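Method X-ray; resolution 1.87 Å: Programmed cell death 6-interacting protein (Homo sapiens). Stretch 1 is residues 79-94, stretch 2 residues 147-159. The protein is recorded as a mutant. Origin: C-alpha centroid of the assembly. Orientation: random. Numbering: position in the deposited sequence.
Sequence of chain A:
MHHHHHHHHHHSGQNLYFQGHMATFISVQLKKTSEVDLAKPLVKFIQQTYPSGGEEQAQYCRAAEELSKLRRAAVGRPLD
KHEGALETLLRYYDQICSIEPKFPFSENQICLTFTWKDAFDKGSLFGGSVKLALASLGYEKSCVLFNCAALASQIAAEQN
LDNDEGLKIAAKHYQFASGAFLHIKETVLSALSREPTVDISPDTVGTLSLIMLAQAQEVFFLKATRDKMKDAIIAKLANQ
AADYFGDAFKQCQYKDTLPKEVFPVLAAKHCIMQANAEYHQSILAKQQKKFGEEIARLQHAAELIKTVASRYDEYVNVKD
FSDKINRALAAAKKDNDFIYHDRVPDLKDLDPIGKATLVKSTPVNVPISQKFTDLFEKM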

# COMPACT_ATOMS: atom_id res chain seq x y z
N LEU A 79 -12.05 13.73 5.56
CA LEU A 79 -11.33 14.88 5.03
C LEU A 79 -9.85 14.75 5.38
O LEU A 79 -9.44 13.86 6.12
CB LEU A 79 -11.92 16.20 5.57
CG LEU A 79 -13.35 16.61 5.19
CD1 LEU A 79 -13.80 17.86 5.93
CD2 LEU A 79 -13.48 16.81 3.69
N ASP A 80 -9.06 15.66 4.81
CA ASP A 80 -7.65 15.85 5.15
C ASP A 80 -6.60 14.77 4.89
O ASP A 80 -6.17 14.07 5.82
CB ASP A 80 -7.51 16.14 6.65
CG ASP A 80 -6.71 17.39 6.93
OD1 ASP A 80 -5.93 17.81 6.05
OD2 ASP A 80 -6.87 17.96 8.03
N LYS A 81 -6.16 14.64 3.64
CA LYS A 81 -5.02 13.79 3.29
C LYS A 81 -3.64 14.25 3.71
O LYS A 81 -2.69 14.25 2.92
CB LYS A 81 -5.07 13.50 1.80
CG LYS A 81 -6.28 12.73 1.33
CD LYS A 81 -6.14 12.35 -0.12
CE LYS A 81 -7.49 12.30 -0.82
NZ LYS A 81 -8.25 13.57 -0.64
N HIS A 82 -3.49 14.67 4.97
CA HIS A 82 -2.21 15.10 5.50
C HIS A 82 -1.90 14.29 6.75
O HIS A 82 -2.72 13.48 7.22
CB HIS A 82 -2.18 16.61 5.77
CG HIS A 82 -2.57 17.01 7.16
ND1 HIS A 82 -3.84 16.80 7.67
CD2 HIS A 82 -1.87 17.64 8.13
CE1 HIS A 82 -3.89 17.27 8.90
NE2 HIS A 82 -2.72 17.78 9.21
N GLU A 83 -0.70 14.50 7.29
CA GLU A 83 -0.20 13.66 8.37
C GLU A 83 -1.02 13.83 9.65
O GLU A 83 -1.15 12.87 10.43
CB GLU A 83 1.27 13.98 8.64
CG GLU A 83 1.95 13.03 9.61
CD GLU A 83 3.40 13.40 9.87
OE1 GLU A 83 3.88 14.40 9.28
OE2 GLU A 83 4.06 12.70 10.66
N GLY A 84 -1.58 15.02 9.89
CA GLY A 84 -2.39 15.23 11.08
C GLY A 84 -3.60 14.31 11.13
O GLY A 84 -3.91 13.73 12.17
N ALA A 85 -4.29 14.16 9.99
CA ALA A 85 -5.41 13.22 9.95
C ALA A 85 -4.94 11.79 10.12
O ALA A 85 -5.60 10.99 10.79
CB ALA A 85 -6.18 13.38 8.64
N LEU A 86 -3.80 11.43 9.51
CA LEU A 86 -3.28 10.08 9.67
C LEU A 86 -2.85 9.83 11.11
O LEU A 86 -3.17 8.79 11.69
CB LEU A 86 -2.11 9.82 8.70
CG LEU A 86 -1.51 8.42 8.82
CD1 LEU A 86 -2.58 7.35 8.59
CD2 LEU A 86 -0.35 8.20 7.85
N GLU A 87 -2.12 10.78 11.70
CA GLU A 87 -1.72 10.63 13.10
C GLU A 87 -2.92 10.51 14.02
O GLU A 87 -2.86 9.77 15.02
CB GLU A 87 -0.82 11.79 13.53
CG GLU A 87 0.61 11.69 13.02
CD GLU A 87 1.33 10.45 13.55
OE1 GLU A 87 1.07 10.05 14.71
OE2 GLU A 87 2.14 9.87 12.80
N THR A 88 -4.02 11.21 13.72
CA THR A 88 -5.23 11.06 14.52
C THR A 88 -5.79 9.65 14.39
O THR A 88 -6.17 9.02 15.40
CB THR A 88 -6.27 12.09 14.10
OG1 THR A 88 -5.74 13.41 14.30
CG2 THR A 88 -7.54 11.93 14.94
N LEU A 89 -5.84 9.12 13.17
CA LEU A 89 -6.23 7.72 12.98
C LEU A 89 -5.28 6.79 13.71
O LEU A 89 -5.72 5.87 14.42
CB LEU A 89 -6.27 7.39 11.49
CG LEU A 89 -7.66 7.32 10.87
CD1 LEU A 89 -7.56 7.13 9.37
CD2 LEU A 89 -8.46 6.20 11.52
N LEU A 90 -3.97 6.99 13.53
CA LEU A 90 -2.99 6.14 14.19
C LEU A 90 -3.15 6.21 15.70
O LEU A 90 -3.10 5.18 16.39
CB LEU A 90 -1.58 6.57 13.80
CG LEU A 90 -1.25 6.41 12.32
CD1 LEU A 90 0.16 6.91 12.05
CD2 LEU A 90 -1.40 4.96 11.90
N ARG A 91 -3.33 7.42 16.24
CA ARG A 91 -3.52 7.57 17.67
C ARG A 91 -4.76 6.82 18.15
O ARG A 91 -4.73 6.16 19.19
CB ARG A 91 -3.62 9.05 18.04
CG ARG A 91 -3.83 9.29 19.53
CD ARG A 91 -4.24 10.72 19.84
NE ARG A 91 -4.75 10.84 21.20
CZ ARG A 91 -5.33 11.93 21.70
NH1 ARG A 91 -5.49 13.01 20.94
NH2 ARG A 91 -5.76 11.93 22.95
N TYR A 92 -5.86 6.90 17.39
CA TYR A 92 -7.07 6.22 17.82
C TYR A 92 -6.90 4.70 17.76
O TYR A 92 -7.45 3.99 18.61
CB TYR A 92 -8.26 6.68 16.97
CG TYR A 92 -9.56 5.98 17.29
CD1 TYR A 92 -10.17 6.14 18.54
CD2 TYR A 92 -10.18 5.15 16.36
CE1 TYR A 92 -11.36 5.50 18.84
CE2 TYR A 92 -11.37 4.50 16.66
CZ TYR A 92 -11.95 4.68 17.90
OH TYR A 92 -13.13 4.04 18.21
N TYR A 93 -6.13 4.19 16.79
CA TYR A 93 -5.84 2.76 16.78
C TYR A 93 -5.02 2.35 18.00
O TYR A 93 -5.30 1.33 18.63
CB TYR A 93 -5.09 2.37 15.50
CG TYR A 93 -4.79 0.89 15.43
CD1 TYR A 93 -5.77 -0.02 15.08
CD2 TYR A 93 -3.52 0.41 15.74
CE1 TYR A 93 -5.49 -1.38 15.02
CE2 TYR A 93 -3.23 -0.95 15.68
CZ TYR A 93 -4.22 -1.83 15.32
OH TYR A 93 -3.95 -3.18 15.26
N ASP A 94 -4.00 3.14 18.35
CA ASP A 94 -3.22 2.85 19.55
C ASP A 94 -4.10 2.85 20.80
O ASP A 94 -3.94 1.99 21.67
CB ASP A 94 -2.09 3.87 19.72
CG ASP A 94 -0.96 3.66 18.73
OD1 ASP A 94 -0.91 2.59 18.10
OD2 ASP A 94 -0.11 4.57 18.61
N ASN A 147 -8.49 1.88 7.66
CA ASN A 147 -8.49 3.28 7.25
C ASN A 147 -7.12 3.92 7.43
O ASN A 147 -6.77 4.82 6.67
CB ASN A 147 -9.57 4.06 8.02
CG ASN A 147 -10.96 3.83 7.44
OD1 ASN A 147 -11.15 2.92 6.63
ND2 ASN A 147 -11.93 4.64 7.84
N CYS A 148 -6.34 3.49 8.44
CA CYS A 148 -4.96 3.95 8.53
C CYS A 148 -4.20 3.59 7.25
O CYS A 148 -3.55 4.44 6.64
CB CYS A 148 -4.25 3.34 9.73
SG CYS A 148 -4.93 3.78 11.35
N ALA A 149 -4.29 2.32 6.85
CA ALA A 149 -3.62 1.87 5.64
C ALA A 149 -4.15 2.60 4.41
O ALA A 149 -3.37 3.04 3.55
CB ALA A 149 -3.80 0.36 5.49
N ALA A 150 -5.47 2.73 4.30
CA ALA A 150 -6.08 3.39 3.15
C ALA A 150 -5.66 4.85 3.07
O ALA A 150 -5.28 5.35 2.00
CB ALA A 150 -7.61 3.27 3.22
N LEU A 151 -5.75 5.58 4.19
CA LEU A 151 -5.34 6.98 4.16
C LEU A 151 -3.85 7.10 3.86
O LEU A 151 -3.44 7.99 3.10
CB LEU A 151 -5.71 7.66 5.49
CG LEU A 151 -5.39 9.16 5.56
CD1 LEU A 151 -6.14 9.92 4.48
CD2 LEU A 151 -5.67 9.76 6.93
N ALA A 152 -3.03 6.19 4.40
CA ALA A 152 -1.61 6.20 4.07
C ALA A 152 -1.38 5.97 2.58
O ALA A 152 -0.50 6.59 1.97
CB ALA A 152 -0.86 5.14 4.88
N SER A 153 -2.17 5.07 1.97
CA SER A 153 -2.04 4.85 0.53
C SER A 153 -2.43 6.09 -0.25
O SER A 153 -1.84 6.38 -1.30
CB SER A 153 -2.89 3.65 0.09
OG SER A 153 -4.26 4.03 -0.09
N GLN A 154 -3.42 6.85 0.24
CA GLN A 154 -3.83 8.06 -0.46
C GLN A 154 -2.78 9.16 -0.33
O GLN A 154 -2.51 9.89 -1.29
CB GLN A 154 -5.18 8.55 0.07
CG GLN A 154 -6.32 7.57 -0.20
CD GLN A 154 -7.67 8.17 0.18
OE1 GLN A 154 -7.85 9.38 0.13
NE2 GLN A 154 -8.61 7.31 0.58
N ILE A 155 -2.18 9.29 0.86
CA ILE A 155 -1.11 10.26 1.05
C ILE A 155 0.09 9.92 0.17
O ILE A 155 0.70 10.79 -0.45
CB ILE A 155 -0.73 10.34 2.54
CG1 ILE A 155 -1.89 10.91 3.36
CG2 ILE A 155 0.55 11.15 2.72
CD1 ILE A 155 -1.73 10.79 4.88
N ALA A 156 0.43 8.63 0.11
CA ALA A 156 1.56 8.21 -0.72
C ALA A 156 1.30 8.50 -2.19
O ALA A 156 2.19 9.00 -2.91
CB ALA A 156 1.84 6.72 -0.51
N ALA A 157 0.09 8.19 -2.66
CA ALA A 157 -0.26 8.41 -4.06
C ALA A 157 -0.28 9.88 -4.44
O ALA A 157 -0.20 10.20 -5.63
CB ALA A 157 -1.61 7.76 -4.36
N GLU A 158 -0.38 10.78 -3.47
CA GLU A 158 -0.41 12.22 -3.74
C GLU A 158 0.97 12.85 -3.78
O GLU A 158 1.07 14.05 -4.06
CB GLU A 158 -1.26 12.94 -2.69
CG GLU A 158 -2.69 13.17 -3.11
CD GLU A 158 -3.53 13.74 -1.99
OE1 GLU A 158 -4.69 14.10 -2.26
OE2 GLU A 158 -3.03 13.83 -0.84
N GLN A 159 2.02 12.10 -3.51
CA GLN A 159 3.34 12.70 -3.37
C GLN A 159 3.91 13.07 -4.73
O GLN A 159 3.67 12.39 -5.73
CB GLN A 159 4.28 11.76 -2.62
CG GLN A 159 3.83 11.50 -1.19
CD GLN A 159 3.58 12.79 -0.43
OE1 GLN A 159 4.45 13.66 -0.36
NE2 GLN A 159 2.39 12.93 0.14

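The helix that begins at Glu 83 and continues beyond the stretch runs nearly antiparallel to the helix that enters at Asn 147, with 163° between their N-to-C directions and axes that approach to 9.5 Å. Because the directions oppose, the start of one helix lies beside the end of the other: the CA atoms of Lys 81 and Ile 155 are 5.7 Å apart, and those of Leu 89 and Cys 148 are 6.0 Å apart. His 82 occupies the N-cap position of the first helix, and its O accepts the opening backbone hydrogen bond from Leu 86 N at 3.3 Å. Within each helix the amide and carbonyl groups are largely paired along the chain, and no hydrogen bond crosses between the stretches. The contact therefore rests mainly on the packing of apolar side chains.

Leu 86 packs as a knob into a hole. Its side chain sits among Cys 148, Leu 151, Ala 152 and Ile 155, a hole formed by one face of the second helix. Its CB lies 4.0 Å from both Leu 151 CD2 and Ile 155 CD1, while its CD2 is 4.3 Å from Ala 152 CB. A branched leucine can touch several walls at once, and the small Ala 152 adds little bulk to the hole.

Leu 151 answers from the second helix. Its CB points toward the first stretch, and its CD2 packs 4.0 Å from Ala 85 CB and 4.1 Å from Leu 89 CD1; the short Ala 85 side chain suits this close approach. One turn earlier, Cys 148 is well placed as a compact, polarizable residue: its SG lies 3.9 Å from Leu 89 CB, 3.8 Å from Leu 90 CD2 and 4.4 Å from Tyr 93 CB. The CB of Leu 90 points sideways, but the end of its side chain comes nearer. Leu 89 also extends to Asn 147, its CD1 lying 3.9 Å from Asn 147 CB, while the Asn 147 amide is satisfied by hydrogen bonds elsewhere in the structure.

At the exposed end, Lys 81 suits a border position because its long aliphatic chain can cover apolar neighbors while carrying a charge. Its CG is 4.2 Å from Leu 151 CD1, and its CE is 3.1 Å from Gln 154 OE1. Lys 81 NZ and Glu 158 OE1 form a long salt bridge at 3.9 Å; Glu 158 OE1 is nearer to Lys 81 CD, at 3.1 Å, so the charged group is not turned closely onto the carboxylate. Lys 81 is poorly ordered, so the details of this polar edge deserve less confidence than the buried apolar packing.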